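Local structure of putative dioxygenase (1H-3-hydroxy-4-oxoquinaldine 2,4-dioxygenase) (Mycobacteroides abscessus subsp. abscessus, 6RA3) at residues D77-L82 with A106-A111; A157-T160 with V164-H167. The protein cleaves the quinolone ring of the Pseudomonas quorum-sensing signal PQS with molecular oxygen, giving N-octanoylanthranilate and carbon monoxide. All blocks are in the same frame, centred on the assembly; numbering follows the deposited sequence.

Interaction 1. Residues D77-L82 with A106-A111; sequences DTIGLL and ADRLGA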
# COMPACT_ATOMS: atom_id res chain seq x y z
N ASP A 77 9.63 16.94 -12.68
CA ASP A 77 9.46 15.60 -12.10
C ASP A 77 8.46 14.78 -12.92
O ASP A 77 8.68 13.59 -13.19
CB ASP A 77 8.92 15.64 -10.66
CG ASP A 77 9.87 16.28 -9.65
OD1 ASP A 77 9.36 16.59 -8.55
OD2 ASP A 77 11.07 16.45 -9.94
N THR A 78 7.31 15.39 -13.26
CA THR A 78 6.27 14.70 -13.99
C THR A 78 6.76 14.30 -15.36
O THR A 78 6.53 13.18 -15.81
CB THR A 78 5.03 15.59 -14.09
OG1 THR A 78 4.52 15.84 -12.78
CG2 THR A 78 3.92 14.93 -14.95
N ILE A 79 7.48 15.21 -16.03
CA ILE A 79 8.06 14.90 -17.33
C ILE A 79 9.10 13.81 -17.21
O ILE A 79 9.21 12.93 -18.08
CB ILE A 79 8.65 16.17 -17.97
CG1 ILE A 79 7.54 17.18 -18.28
CG2 ILE A 79 9.45 15.81 -19.23
CD1 ILE A 79 8.04 18.53 -18.77
N GLY A 80 9.93 13.87 -16.17
CA GLY A 80 10.97 12.85 -16.03
C GLY A 80 10.36 11.48 -15.81
O GLY A 80 10.88 10.47 -16.31
N LEU A 81 9.26 11.42 -15.06
CA LEU A 81 8.56 10.17 -14.82
C LEU A 81 7.99 9.61 -16.13
O LEU A 81 8.10 8.41 -16.41
CB LEU A 81 7.43 10.37 -13.82
CG LEU A 81 6.73 9.10 -13.37
CD1 LEU A 81 7.60 8.35 -12.36
CD2 LEU A 81 5.39 9.41 -12.80
N LEU A 82 7.39 10.47 -16.95
CA LEU A 82 6.76 9.99 -18.18
C LEU A 82 7.79 9.46 -19.18
O LEU A 82 7.55 8.41 -19.83
CB LEU A 82 5.90 11.12 -18.77
CG LEU A 82 4.77 11.51 -17.82
CD1 LEU A 82 4.02 12.83 -18.20
CD2 LEU A 82 3.72 10.41 -17.67
N ALA A 106 3.11 21.60 -20.65
CA ALA A 106 2.70 21.78 -22.04
C ALA A 106 3.68 22.67 -22.78
O ALA A 106 4.02 22.41 -23.94
CB ALA A 106 1.30 22.37 -22.12
N ASP A 107 4.18 23.72 -22.12
CA ASP A 107 5.09 24.65 -22.77
C ASP A 107 6.44 24.02 -23.05
O ASP A 107 7.09 24.31 -24.06
CB ASP A 107 5.26 25.90 -21.91
CG ASP A 107 6.00 27.01 -22.63
OD1 ASP A 107 6.01 27.01 -23.88
OD2 ASP A 107 6.57 27.89 -21.93
N ARG A 108 6.90 23.14 -22.15
CA ARG A 108 8.24 22.59 -22.32
C ARG A 108 8.30 21.57 -23.45
O ARG A 108 9.35 21.43 -24.10
CB ARG A 108 8.70 21.95 -21.02
CG ARG A 108 8.92 22.96 -19.90
CD ARG A 108 9.49 22.30 -18.67
NE ARG A 108 9.72 23.29 -17.63
CZ ARG A 108 10.49 23.10 -16.57
NH1 ARG A 108 11.11 21.94 -16.42
NH2 ARG A 108 10.64 24.07 -15.68
N LEU A 109 7.23 20.82 -23.68
CA LEU A 109 7.30 19.65 -24.55
C LEU A 109 6.70 19.87 -25.93
O LEU A 109 7.03 19.12 -26.86
CB LEU A 109 6.59 18.47 -23.90
CG LEU A 109 7.20 17.99 -22.58
CD1 LEU A 109 6.29 16.95 -21.95
CD2 LEU A 109 8.59 17.46 -22.79
N GLY A 110 5.81 20.85 -26.07
CA GLY A 110 5.21 21.17 -27.34
C GLY A 110 3.89 20.45 -27.51
O GLY A 110 3.52 19.55 -26.74
N ALA A 111 3.17 20.86 -28.57
CA ALA A 111 1.79 20.44 -28.80
C ALA A 111 1.68 19.08 -29.47
O ALA A 111 0.57 18.52 -29.50
CB ALA A 111 1.07 21.49 -29.65
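Ile79, on helix 71-84, packs against two consecutive residues, Arg108 and Leu109, in the last turn of helix 99-109. Both helices belong to the alpha/beta-hydrolase fold and flank strand 90-95 in the sequence, one just ahead of it and one just after. Along 106-111, Asp107 pairs away from this contact, its OD2 in a salt bridge to Arg200. Arg108 then lays the aliphatic part of its side chain beside the end of Ile79, its CD lying 4.0 Å from Ile79 CD1 and its CB 4.1 Å from that same methyl. The chain stays extended from CG to NE and carries the guanidinium on past the isoleucine. There NE makes a salt bridge with Glu104, one turn back on the same helix, while NH2 has a long, weak ion pair with Asp72.

Leu109 supplies the main apolar partner. It and Ile79 reach toward each other tip to tip, and the two branched ends mesh. Leu109 CD1 lies 3.9 Å from Ile79 CG1, and Leu109 CD2 is 4.0 Å from Ile79 CG2, so the two leucine methyls lie nearest different branches, with Ile79 CD1 close to both. With CG1 anti to the carbonyl carbon (chi1 -65°) and chi2 extended, Ile79 brings CD1 to 3.9 Å from Leu109 CG. Leu109 also touches Phe90, at the start of the neighbouring strand. No hydrogen bond links the two segments. At Gly110 the backbone turns to positive phi (94°), its N still 3.2 Å from Ala106 O in a hydrogen bond.

Interaction 2. Residues A157-T160 with V164-H167; sequences AGTT and VLDH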
# COMPACT_ATOMS: atom_id res chain seq x y z
N ALA A 157 -18.40 24.61 0.28
CA ALA A 157 -19.59 25.41 0.02
C ALA A 157 -20.84 24.74 0.59
O ALA A 157 -21.92 24.80 0.00
CB ALA A 157 -19.75 25.68 -1.47
N GLY A 158 -20.69 24.08 1.74
CA GLY A 158 -21.78 23.33 2.30
C GLY A 158 -22.35 22.28 1.36
O GLY A 158 -23.55 22.28 1.07
N THR A 159 -21.51 21.38 0.85
CA THR A 159 -21.93 20.22 0.07
C THR A 159 -22.27 19.03 0.98
O THR A 159 -21.84 18.96 2.14
CB THR A 159 -20.83 19.83 -0.92
OG1 THR A 159 -21.23 18.67 -1.65
CG2 THR A 159 -19.51 19.53 -0.17
N THR A 160 -23.04 18.08 0.45
CA THR A 160 -23.25 16.79 1.11
C THR A 160 -22.68 15.63 0.30
O THR A 160 -22.92 14.46 0.64
CB THR A 160 -24.74 16.54 1.43
OG1 THR A 160 -25.52 16.56 0.22
CG2 THR A 160 -25.29 17.58 2.40
N VAL A 164 -16.58 13.99 -1.89
CA VAL A 164 -15.83 15.22 -1.61
C VAL A 164 -15.59 15.36 -0.11
O VAL A 164 -14.46 15.62 0.33
CB VAL A 164 -16.56 16.45 -2.19
CG1 VAL A 164 -15.83 17.75 -1.81
CG2 VAL A 164 -16.62 16.36 -3.69
N LEU A 165 -16.63 15.15 0.70
CA LEU A 165 -16.46 15.20 2.15
C LEU A 165 -15.41 14.21 2.62
O LEU A 165 -14.49 14.58 3.36
CB LEU A 165 -17.79 14.92 2.84
CG LEU A 165 -18.83 16.03 2.76
CD1 LEU A 165 -20.05 15.59 3.50
CD2 LEU A 165 -18.28 17.35 3.32
N ASP A 166 -15.53 12.94 2.22
CA ASP A 166 -14.58 11.92 2.68
C ASP A 166 -13.16 12.28 2.26
O ASP A 166 -12.21 12.11 3.04
CB ASP A 166 -14.98 10.55 2.14
CG ASP A 166 -16.07 9.88 2.98
OD1 ASP A 166 -16.46 10.44 4.03
OD2 ASP A 166 -16.54 8.81 2.59
N HIS A 167 -12.99 12.80 1.04
CA HIS A 167 -11.65 13.11 0.55
C HIS A 167 -11.00 14.23 1.36
O HIS A 167 -9.79 14.18 1.65
CB HIS A 167 -11.74 13.51 -0.91
CG HIS A 167 -10.44 13.97 -1.49
ND1 HIS A 167 -9.50 13.09 -1.98
CD2 HIS A 167 -9.95 15.21 -1.71
CE1 HIS A 167 -8.47 13.78 -2.43
NE2 HIS A 167 -8.72 15.06 -2.29
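The flat groups here are the backbone carbonyls of Thr159 and Thr160, and Leu165 covers one side of each. Leu165 CD1 stands nearly straight above the face of the Thr160 carbonyl, 4.1 Å from Thr160 C. Leu165 CD1 and CD2 both approach the peptide between the threonines obliquely, from one side of the plane, and each lies 4.1 Å from Thr159 O. The contact folds the loop after helix 144-156 back onto helix 162-170, two of the helices inserted between strands 116-120 and 209-214, where alpha/beta-hydrolases commonly carry their cap.

Leu165 reaches the backbone with CG anti to its own carbonyl carbon (chi1 -73°). Beside it, Thr159 offers its methyl to the helix, and CG2 touches both helix residues loosely: Leu165 CD2 at 4.3 Å and Val164 CG1 at 4.4 Å. Leu156 touches both Val164 and Leu165, and the Val164 side chain lies about 7 Å from that of His246, the probable proton donor/acceptor of the active site.

The polar branch of Thr159 is occupied elsewhere: OG1, anti to the backbone N (chi1 178°), hydrogen-bonds to Glu244 OE2 and also takes the N-H of Asn161, closing an ST turn just before the helix. Asn161 OD1 in turn receives the backbone N-H of Val164.

In the fold
Interaction 1 is complete in sequence before the first residue of interaction 2. They lie on opposite sides of the chain's centre, with their own centres 32 Å apart and their nearest atoms about 17 Å apart, so neither touches the other. Interaction 1 joins helices 71-84 and 99-109, which precede and follow strand 90-95 of the central sheet, and lies at the surface well away from the active site. Interaction 2 is confined to the helical insertion between strands 116-120 and 209-214, with Val164 near His246. One thus belongs to the helical layer packed on the sheet, the other to the helices near the active site.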